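N-deoxyribosyltransferase (Bacillus psychrosaccharolyticus, PDB 6EVS) catalyses transfer of the 2'-deoxyribosyl group between nucleobases and serves as a biocatalyst for making modified nucleosides. Local coordinates at the interface of chains A and B and the interface of chains A and C. Numbering follows the deposited sequence. Chains: chain A/B/C, N-deoxyribosyltransferase.

Contact 1: the interface of chains A and B. Residues chain A 58, 61-62, 64-65; chain B 93-96, 115, 131-132, 134.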
loop_
_atom_site.group_PDB
_atom_site.type_symbol
_atom_site.label_atom_id
_atom_site.label_comp_id
_atom_site.label_asym_id
_atom_site.label_seq_id
_atom_site.Cartn_x
_atom_site.Cartn_y
_atom_site.Cartn_z
ATOM N N ASN A 58 14.438 -11.933 4.286
ATOM C CA ASN A 58 14.673 -11.469 5.647
ATOM C C ASN A 58 14.932 -9.973 5.670
ATOM O O ASN A 58 14.471 -9.266 6.578
ATOM C CB ASN A 58 15.850 -12.221 6.271
ATOM C CG ASN A 58 15.931 -12.026 7.772
ATOM O OD1 ASN A 58 14.901 -11.944 8.453
ATOM N ND2 ASN A 58 17.146 -11.946 8.298
ATOM N N GLU A 61 11.575 -8.134 4.957
ATOM C CA GLU A 61 10.741 -8.231 6.151
ATOM C C GLU A 61 11.237 -7.289 7.250
ATOM O O GLU A 61 10.426 -6.705 7.984
ATOM C CB GLU A 61 10.680 -9.678 6.657
ATOM C CG GLU A 61 9.435 -9.967 7.469
ATOM C CD GLU A 61 8.161 -9.880 6.637
ATOM O OE1 GLU A 61 7.088 -9.662 7.223
ATOM O OE2 GLU A 61 8.230 -10.019 5.396
ATOM N N HIS A 62 12.561 -7.088 7.362
ATOM C CA HIS A 62 13.038 -6.198 8.409
ATOM C C HIS A 62 12.919 -4.723 8.031
ATOM O O HIS A 62 12.875 -3.871 8.924
ATOM C CB HIS A 62 14.464 -6.559 8.810
ATOM C CG HIS A 62 14.513 -7.684 9.790
ATOM N ND1 HIS A 62 14.506 -9.006 9.400
ATOM C CD2 HIS A 62 14.497 -7.691 11.145
ATOM C CE1 HIS A 62 14.548 -9.778 10.474
ATOM N NE2 HIS A 62 14.530 -9.008 11.546
ATOM N N LYS A 64 10.132 -3.819 6.594
ATOM C CA LYS A 64 8.726 -3.715 6.990
ATOM C C LYS A 64 8.570 -3.648 8.506
ATOM O O LYS A 64 7.692 -2.930 9.016
ATOM C CB LYS A 64 7.950 -4.895 6.412
ATOM C CG LYS A 64 7.716 -4.774 4.922
ATOM C CD LYS A 64 7.484 -6.127 4.277
ATOM C CE LYS A 64 7.216 -5.954 2.790
ATOM N NZ LYS A 64 6.742 -7.200 2.129
ATOM N N TRP A 65 9.411 -4.393 9.240
ATOM C CA TRP A 65 9.389 -4.391 10.704
ATOM C C TRP A 65 9.871 -3.062 11.297
ATOM O O TRP A 65 9.442 -2.680 12.394
ATOM C CB TRP A 65 10.242 -5.564 11.187
ATOM C CG TRP A 65 10.919 -5.515 12.547
ATOM C CD1 TRP A 65 10.472 -6.095 13.711
ATOM C CD2 TRP A 65 12.194 -4.911 12.865
ATOM N NE1 TRP A 65 11.384 -5.886 14.724
ATOM C CE2 TRP A 65 12.444 -5.158 14.236
ATOM C CE3 TRP A 65 13.153 -4.202 12.119
ATOM C CZ2 TRP A 65 13.605 -4.692 14.888
ATOM C CZ3 TRP A 65 14.313 -3.734 12.772
ATOM C CH2 TRP A 65 14.521 -3.978 14.141
ATOM N N GLY B 93 2.143 -5.894 5.060
ATOM C CA GLY B 93 3.510 -5.789 5.557
ATOM C C GLY B 93 3.673 -6.202 6.999
ATOM O O GLY B 93 4.665 -5.833 7.633
ATOM N N LYS B 94 2.710 -6.969 7.548
ATOM C CA LYS B 94 2.849 -7.495 8.900
ATOM C C LYS B 94 3.629 -8.803 8.852
ATOM O O LYS B 94 3.235 -9.713 8.109
ATOM C CB LYS B 94 1.480 -7.761 9.524
ATOM C CG LYS B 94 0.539 -6.612 9.325
ATOM C CD LYS B 94 1.029 -5.458 10.109
ATOM C CE LYS B 94 -0.056 -4.346 10.173
ATOM N NZ LYS B 94 0.593 -3.164 10.808
ATOM N N PRO B 95 4.721 -8.944 9.610
ATOM C CA PRO B 95 5.394 -10.250 9.666
ATOM C C PRO B 95 4.409 -11.319 10.130
ATOM O O PRO B 95 3.641 -11.110 11.072
ATOM C CB PRO B 95 6.523 -10.026 10.672
ATOM C CG PRO B 95 6.908 -8.559 10.443
ATOM C CD PRO B 95 5.512 -7.892 10.282
ATOM N N VAL B 96 4.390 -12.444 9.430
ATOM C CA VAL B 96 3.479 -13.535 9.759
ATOM C C VAL B 96 4.244 -14.620 10.498
ATOM O O VAL B 96 5.246 -15.135 9.992
ATOM C CB VAL B 96 2.800 -14.107 8.503
ATOM C CG1 VAL B 96 2.114 -15.423 8.845
ATOM C CG2 VAL B 96 1.811 -13.120 7.941
ATOM N N HIS B 115 7.093 -15.521 8.051
ATOM C CA HIS B 115 8.433 -15.144 8.478
ATOM C C HIS B 115 9.006 -16.113 9.500
ATOM O O HIS B 115 10.223 -16.308 9.542
ATOM C CB HIS B 115 8.425 -13.728 9.080
ATOM C CG HIS B 115 9.793 -13.235 9.431
ATOM N ND1 HIS B 115 10.736 -12.926 8.478
ATOM C CD2 HIS B 115 10.387 -13.036 10.631
ATOM C CE1 HIS B 115 11.850 -12.531 9.077
ATOM N NE2 HIS B 115 11.664 -12.584 10.384
ATOM N N THR B 131 14.067 -8.752 17.733
ATOM C CA THR B 131 14.858 -8.762 16.508
ATOM C C THR B 131 14.178 -9.489 15.357
ATOM O O THR B 131 14.572 -9.288 14.199
ATOM C CB THR B 131 16.226 -9.404 16.756
ATOM O OG1 THR B 131 16.052 -10.728 17.271
ATOM C CG2 THR B 131 17.036 -8.584 17.753
ATOM N N LEU B 132 13.186 -10.334 15.647
ATOM C CA LEU B 132 12.395 -11.013 14.627
ATOM C C LEU B 132 13.266 -11.805 13.642
ATOM O O LEU B 132 13.229 -11.562 12.433
ATOM C CB LEU B 132 11.523 -9.999 13.899
ATOM C CG LEU B 132 10.316 -10.453 13.088
ATOM C CD1 LEU B 132 9.054 -10.356 13.942
ATOM C CD2 LEU B 132 10.164 -9.618 11.822
ATOM N N ILE B 134 14.528 -14.689 11.114
ATOM C CA ILE B 134 13.777 -15.503 10.171
ATOM C C ILE B 134 13.818 -16.951 10.640
ATOM O O ILE B 134 14.832 -17.421 11.165
ATOM C CB ILE B 134 14.341 -15.318 8.748
ATOM C CG1 ILE B 134 13.401 -15.913 7.691
ATOM C CG2 ILE B 134 15.771 -15.815 8.623
ATOM C CD1 ILE B 134 13.905 -15.728 6.270
HETATM O O HOH W 1 5.176 -3.882 9.554
HETATM O O HOH W 2 5.004 -10.149 5.880
#
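A:His62 carries its ring with CG anti to the carbonyl carbon and beside the backbone N (chi1 -83°), which turns NE2 away from helix 49-65 towards chain B. There the N-H meets the main-chain carbonyl of B:Thr131, NE2 to O 2.7 Å, in the ring plane and nearly along the C=O axis. On the other side of the ring, ND1 donates to A:Asn58 O, one turn back, at 2.8 Å, so the imidazole is pinned at both nitrogens; both partners are carbonyl oxygens, so double donation would require the cationic imidazole, though protons are not seen. NE2 also lies 3.0 Å from B:Leu132 O, a second acceptor off the ring plane. That carbonyl takes the N-H of B:His115 NE2 at 2.8 Å, so two histidines, one from each subunit, converge on it. B:His115 and A:Asn58 both have CG anti to the backbone N; the amide OD1 reaches the imidazole edge in plane, with the two flat groups only 20° apart. Behind it the amide end of A:Asn58 crosses B:Ile134 obliquely. A:Glu61 bends at chi2 (66°): its CG slides past B:His115 in the opposite sense, and its carboxylate turns to B:Pro95, OE1 standing 3.4 Å from CG of the proline. Water 2 joins OE1 to B:Lys94 O, while water 1 joins the main-chain oxygens of A:Lys64 and B:Gly93. B:Leu132 slides past A:Trp65 in the opposite direction, its CD2 methyl above the indole plane near the five-membered-ring rim, CD1 to CD2 4.0 Å. The patch fastens the C-terminal half of one helix onto loops of the neighbouring subunit, probably helping to build the oligomer.

Contact 2: the interface of chains A and C. Residues chain A 90, 108-110, 112-113; chain C 52, 56, 59-60, 84-85.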
loop_
_atom_site.group_PDB
_atom_site.type_symbol
_atom_site.label_atom_id
_atom_site.label_comp_id
_atom_site.label_asym_id
_atom_site.label_seq_id
_atom_site.Cartn_x
_atom_site.Cartn_y
_atom_site.Cartn_z
ATOM N N TYR A 90 10.543 4.209 1.132
ATOM C CA TYR A 90 9.694 5.371 0.894
ATOM C C TYR A 90 8.271 4.952 0.558
ATOM O O TYR A 90 7.309 5.464 1.144
ATOM C CB TYR A 90 10.284 6.213 -0.239
ATOM C CG TYR A 90 9.479 7.462 -0.520
ATOM C CD1 TYR A 90 9.490 8.531 0.369
ATOM C CD2 TYR A 90 8.706 7.573 -1.671
ATOM C CE1 TYR A 90 8.768 9.692 0.112
ATOM C CE2 TYR A 90 7.969 8.723 -1.927
ATOM C CZ TYR A 90 8.014 9.774 -1.041
ATOM O OH TYR A 90 7.273 10.902 -1.299
ATOM N N LEU A 108 18.433 13.229 -7.082
ATOM C CA LEU A 108 17.239 13.891 -6.555
ATOM C C LEU A 108 16.116 12.913 -6.205
ATOM O O LEU A 108 15.203 13.278 -5.448
ATOM C CB LEU A 108 16.713 14.951 -7.535
ATOM C CG LEU A 108 16.162 14.638 -8.928
ATOM C CD1 LEU A 108 14.673 14.246 -8.869
ATOM C CD2 LEU A 108 16.354 15.860 -9.830
ATOM N N MET A 109 16.124 11.693 -6.739
ATOM C CA MET A 109 15.101 10.758 -6.259
ATOM C C MET A 109 15.326 10.429 -4.789
ATOM O O MET A 109 14.362 10.280 -4.031
ATOM C CB MET A 109 15.063 9.482 -7.113
ATOM C CG MET A 109 14.818 9.747 -8.610
ATOM S SD MET A 109 13.311 10.710 -8.947
ATOM C CE MET A 109 12.058 9.530 -8.400
ATOM N N ILE A 110 16.586 10.395 -4.354
ATOM C CA ILE A 110 16.898 10.113 -2.957
ATOM C C ILE A 110 16.722 11.356 -2.091
ATOM O O ILE A 110 16.061 11.310 -1.043
ATOM C CB ILE A 110 18.324 9.539 -2.851
ATOM C CG1 ILE A 110 18.357 8.121 -3.439
ATOM C CG2 ILE A 110 18.797 9.559 -1.405
ATOM C CD1 ILE A 110 19.730 7.483 -3.404
ATOM N N ASP A 112 14.903 13.960 -2.525
ATOM C CA ASP A 112 13.510 14.397 -2.419
ATOM C C ASP A 112 12.626 13.391 -1.682
ATOM O O ASP A 112 11.425 13.649 -1.509
ATOM C CB ASP A 112 12.940 14.666 -3.814
ATOM C CG ASP A 112 13.519 15.923 -4.449
ATOM O OD1 ASP A 112 14.506 15.834 -5.218
ATOM O OD2 ASP A 112 12.995 17.013 -4.164
ATOM N N SER A 113 13.194 12.258 -1.265
ATOM C CA SER A 113 12.500 11.180 -0.560
ATOM C C SER A 113 12.892 11.062 0.898
ATOM O O SER A 113 12.377 10.175 1.584
ATOM C CB SER A 113 12.816 9.807 -1.184
ATOM O OG SER A 113 12.793 9.814 -2.580
ATOM N N ARG C 52 13.631 20.519 -8.657
ATOM C CA ARG C 52 13.893 19.199 -8.081
ATOM C C ARG C 52 12.607 18.564 -7.592
ATOM O O ARG C 52 12.392 17.355 -7.759
ATOM C CB ARG C 52 14.885 19.290 -6.920
ATOM C CG ARG C 52 16.337 19.550 -7.330
ATOM C CD ARG C 52 17.256 19.660 -6.109
ATOM N NE ARG C 52 17.736 18.363 -5.620
ATOM C CZ ARG C 52 18.769 17.691 -6.137
ATOM N NH1 ARG C 52 19.438 18.182 -7.176
ATOM N NH2 ARG C 52 19.137 16.520 -5.623
ATOM N N PHE C 56 10.875 15.099 -9.296
ATOM C CA PHE C 56 10.552 13.954 -8.447
ATOM C C PHE C 56 9.067 13.615 -8.517
ATOM O O PHE C 56 8.683 12.444 -8.672
ATOM C CB PHE C 56 10.973 14.254 -7.009
ATOM C CG PHE C 56 10.608 13.175 -6.046
ATOM C CD1 PHE C 56 11.444 12.071 -5.877
ATOM C CD2 PHE C 56 9.426 13.236 -5.321
ATOM C CE1 PHE C 56 11.105 11.060 -4.995
ATOM C CE2 PHE C 56 9.085 12.224 -4.439
ATOM C CZ PHE C 56 9.934 11.136 -4.272
ATOM N N ASP C 59 8.057 12.226 -11.985
ATOM C CA ASP C 59 8.611 10.893 -12.222
ATOM C C ASP C 59 7.897 9.853 -11.365
ATOM O O ASP C 59 7.424 8.831 -11.872
ATOM C CB ASP C 59 10.116 10.893 -11.935
ATOM C CG ASP C 59 10.927 11.612 -13.025
ATOM O OD1 ASP C 59 12.166 11.673 -12.880
ATOM O OD2 ASP C 59 10.326 12.119 -14.008
ATOM N N LEU C 60 7.800 10.110 -10.060
ATOM C CA LEU C 60 7.074 9.211 -9.168
ATOM C C LEU C 60 5.636 9.009 -9.640
ATOM O O LEU C 60 5.137 7.878 -9.667
ATOM C CB LEU C 60 7.098 9.766 -7.743
ATOM C CG LEU C 60 7.332 8.815 -6.567
ATOM C CD1 LEU C 60 6.615 9.318 -5.346
ATOM C CD2 LEU C 60 6.944 7.372 -6.898
ATOM N N TRP C 84 16.687 3.230 -6.968
ATOM C CA TRP C 84 15.582 3.758 -6.163
ATOM C C TRP C 84 14.233 3.515 -6.838
ATOM O O TRP C 84 13.270 3.065 -6.196
ATOM C CB TRP C 84 15.812 5.266 -5.927
ATOM C CG TRP C 84 14.871 5.886 -4.884
ATOM C CD1 TRP C 84 15.153 6.138 -3.567
ATOM C CD2 TRP C 84 13.534 6.346 -5.099
ATOM N NE1 TRP C 84 14.065 6.706 -2.946
ATOM C CE2 TRP C 84 13.056 6.843 -3.862
ATOM C CE3 TRP C 84 12.689 6.376 -6.209
ATOM C CZ2 TRP C 84 11.770 7.360 -3.706
ATOM C CZ3 TRP C 84 11.393 6.882 -6.045
ATOM C CH2 TRP C 84 10.957 7.375 -4.807
ATOM N N GLU C 85 14.128 3.853 -8.129
ATOM C CA GLU C 85 12.856 3.688 -8.818
ATOM C C GLU C 85 12.481 2.224 -8.970
ATOM O O GLU C 85 11.284 1.910 -8.970
ATOM C CB GLU C 85 12.856 4.391 -10.181
ATOM C CG GLU C 85 13.410 5.813 -10.144
ATOM C CD GLU C 85 13.466 6.467 -11.519
ATOM O OE1 GLU C 85 12.972 7.594 -11.668
ATOM O OE2 GLU C 85 13.961 5.840 -12.468
#
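A:Met109, C:Phe56 and C:Trp84 bury the most surface here and form an apolar joint. The methionine leaves short helix 108-111 with CG beside the backbone N, then bends at chi2 and again at chi3 (-66°), so that its CE methyl sits in the angle between the two aromatic side chains of chain C. A:Met109 CE lies 3.6 Å from both C:Trp84 CZ3 and C:Phe56 CD1, and the methionine side chain crosses the indole at about a right angle. The main-chain carbonyl of the same methionine sits over one face of the indole, its O 3.6 Å above the plane and offset toward the rim. C:Phe56 stands with CG anti to the backbone N (chi1 176°), reaching out from helix 49-65. A:Asp112 CB covers one of its faces in a CH-pi contact 3.9 Å from the ring centroid, while A:Tyr90 comes tip to tip and sets CE2 in plane at the ring edge. The tyrosine also crosses the indole, CD2 to C:Trp84 CZ2 3.7 Å, and touches C:Leu60 with CE2. At the periphery A:Leu108 CB lies 3.4 Å above the guanidinium plane of C:Arg52. The carboxylate of A:Asp112 stays near that cation without contact, OD1 to NE 4.1 Å, an attraction that may still add to binding. C:Glu85, the family's catalytic nucleophile, brings OE1 to 3.9 Å from A:Met109 CE, and the methionine crosses its side chain at about a right angle. This two-fold packing appears to hold the dimer together and to place a neighbour's methionine beside the active site.

The centres of contact 1 and contact 2 lie about 25 Å apart, and helix 49-65 serves both. Chain A offers positions 58 to 65 of this helix to chain B in contact 1; chain C offers positions 52 to 60 to chain A in contact 2. Because contact 2 has a two-fold twin, the helix of chain A also presses on chain C, so one helix bridges two neighbours. Contact 1 mixes hydrogen bonds and water bridges with some apolar packing and belongs to an interface without exact two-fold symmetry, whereas contact 2 is largely apolar. Repeated together, the two interface types could build the six-subunit deposited assembly.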